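TRAP-type transporter, periplasmic component (Cupriavidus necator, PDB 4P8B) is the periplasmic solute-binding component of a TRAP-type transporter and binds (S)-2-acetolactate, probably to deliver it to the membrane permease for uptake. Local coordinates at residues R162-R165 and D169-G172. Sequence-based numbering, arbitrary orientation.
Sequences REIR and DLKG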
loop_
_atom_site.group_PDB
_atom_site.type_symbol
_atom_site.label_atom_id
_atom_site.label_comp_id
_atom_site.label_asym_id
_atom_site.label_seq_id
_atom_site.Cartn_x
_atom_site.Cartn_y
_atom_site.Cartn_z
ATOM N N ARG A 162 -19.181 -13.734 -7.433
ATOM C CA ARG A 162 -20.385 -13.382 -6.681
ATOM C C ARG A 162 -20.165 -12.208 -5.764
ATOM O O ARG A 162 -19.048 -11.852 -5.404
ATOM C CB ARG A 162 -20.867 -14.585 -5.850
ATOM C CG ARG A 162 -19.839 -15.078 -4.836
ATOM C CD ARG A 162 -20.378 -16.267 -4.035
ATOM N NE ARG A 162 -19.383 -16.873 -3.150
ATOM C CZ ARG A 162 -18.465 -17.766 -3.519
ATOM N NH1 ARG A 162 -18.378 -18.177 -4.783
ATOM N NH2 ARG A 162 -17.615 -18.248 -2.620
ATOM N N GLU A 163 -21.269 -11.614 -5.351
ATOM C CA GLU A 163 -21.237 -10.528 -4.388
ATOM C C GLU A 163 -20.752 -11.002 -3.019
ATOM O O GLU A 163 -21.149 -12.073 -2.560
ATOM C CB GLU A 163 -22.641 -9.955 -4.275
ATOM C CG GLU A 163 -22.736 -8.830 -3.292
ATOM C CD GLU A 163 -24.120 -8.220 -3.219
ATOM O OE1 GLU A 163 -25.125 -8.961 -3.350
ATOM O OE2 GLU A 163 -24.222 -6.990 -3.040
ATOM N N ILE A 164 -19.893 -10.212 -2.385
ATOM C CA ILE A 164 -19.428 -10.484 -1.027
ATOM C C ILE A 164 -20.092 -9.522 -0.039
ATOM O O ILE A 164 -19.889 -8.298 -0.082
ATOM C CB ILE A 164 -17.900 -10.347 -0.928
ATOM C CG1 ILE A 164 -17.210 -11.348 -1.844
ATOM C CG2 ILE A 164 -17.440 -10.497 0.514
ATOM C CD1 ILE A 164 -15.680 -11.259 -1.797
ATOM N N ARG A 165 -20.950 -10.063 0.822
ATOM C CA ARG A 165 -21.574 -9.265 1.869
ATOM C C ARG A 165 -21.231 -9.758 3.269
ATOM O O ARG A 165 -21.455 -9.045 4.239
ATOM C CB ARG A 165 -23.097 -9.282 1.712
ATOM C CG ARG A 165 -23.647 -8.715 0.401
ATOM C CD ARG A 165 -25.149 -8.334 0.533
ATOM N NE ARG A 165 -25.250 -7.136 1.367
ATOM C CZ ARG A 165 -25.241 -5.886 0.898
ATOM N NH1 ARG A 165 -25.235 -5.650 -0.412
ATOM N NH2 ARG A 165 -25.260 -4.857 1.739
ATOM N N ASP A 169 -19.570 -15.736 2.302
ATOM C CA ASP A 169 -19.530 -15.589 0.847
ATOM C C ASP A 169 -18.139 -15.820 0.262
ATOM O O ASP A 169 -18.000 -16.082 -0.934
ATOM C CB ASP A 169 -19.994 -14.188 0.444
ATOM C CG ASP A 169 -21.430 -13.908 0.825
ATOM O OD1 ASP A 169 -22.211 -14.865 1.060
ATOM O OD2 ASP A 169 -21.790 -12.717 0.908
ATOM N N LEU A 170 -17.102 -15.700 1.088
ATOM C CA LEU A 170 -15.747 -15.941 0.617
ATOM C C LEU A 170 -15.322 -17.402 0.645
ATOM O O LEU A 170 -14.196 -17.710 0.235
ATOM C CB LEU A 170 -14.760 -15.149 1.464
ATOM C CG LEU A 170 -14.770 -13.644 1.280
ATOM C CD1 LEU A 170 -15.574 -12.955 2.355
ATOM C CD2 LEU A 170 -13.322 -13.124 1.293
ATOM N N LYS A 171 -16.187 -18.302 1.099
ATOM C CA LYS A 171 -15.761 -19.671 1.309
ATOM C C LYS A 171 -15.262 -20.271 0.000
ATOM O O LYS A 171 -15.955 -20.237 -1.016
ATOM C CB LYS A 171 -16.880 -20.532 1.895
ATOM C CG LYS A 171 -16.406 -21.938 2.218
ATOM C CD LYS A 171 -17.305 -22.646 3.209
ATOM C CE LYS A 171 -18.595 -23.102 2.560
ATOM N NZ LYS A 171 -18.919 -24.519 2.909
ATOM N N GLY A 172 -14.045 -20.800 0.041
ATOM C CA GLY A 172 -13.451 -21.458 -1.109
ATOM C C GLY A 172 -12.930 -20.541 -2.201
ATOM O O GLY A 172 -12.376 -21.021 -3.178
#
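Arg-162 and Arg-165 meet Asp-169 at two places, the first gripping its backbone carbonyl and the second its carboxylate. Asp-169 O sits at the guanidinium edge of Arg-162, tilted somewhat out of the guanidinium plane, and takes two bonds there. NE of Arg-162 reaches Asp-169 O at 2.7 Å, on a lone pair in the carbonyl plane, though the N-H is bent to 133°. The second bond, from Arg-162 NH2 to the same oxygen at 2.8 Å, is weak. The arginine chain, extended from CG to NE, lays its NE/NH2 side along Asp-169 O, and Lys-171 O lies 3.0 Å beyond the NH2 end. The Asp-169 carboxylate satisfies a main-chain donor: Arg-165 N points almost straight (168°) at the anti lone pair of Asp-169 OD2, 2.8 Å away. Beside these polar links Ile-164 and Leu-170 cross at about a right angle, Ile-164 CG2 meeting Leu-170 CD1 at 3.6 Å. Within the first segment, Arg-165 NH1 makes a salt bridge to Glu-163 OE2 at 3.1 Å, approaching from above the carboxylate plane. Glu-163 OE2 is also bonded to Thr-302 OG1, and two further salt bridges join Arg-165 NE to Glu-308 and Asp-169 OD1 to Lys-166, between the segments. In this family 7 solute-binding protein of the periplasmic binding protein clan, the contact folds the connection between strands 156-159 and 174-177 back on itself, away from the ligand; the side chain of Leu-170 is about 12 Å from that of Arg-176, which binds acetolactate. Phe-312 of helix 306-315 packs on both Ile-164 and Leu-170, Ile-164 O accepts from Thr-235 of strand 233-235, and Glu-163 and Arg-165 lie against strand 300-302.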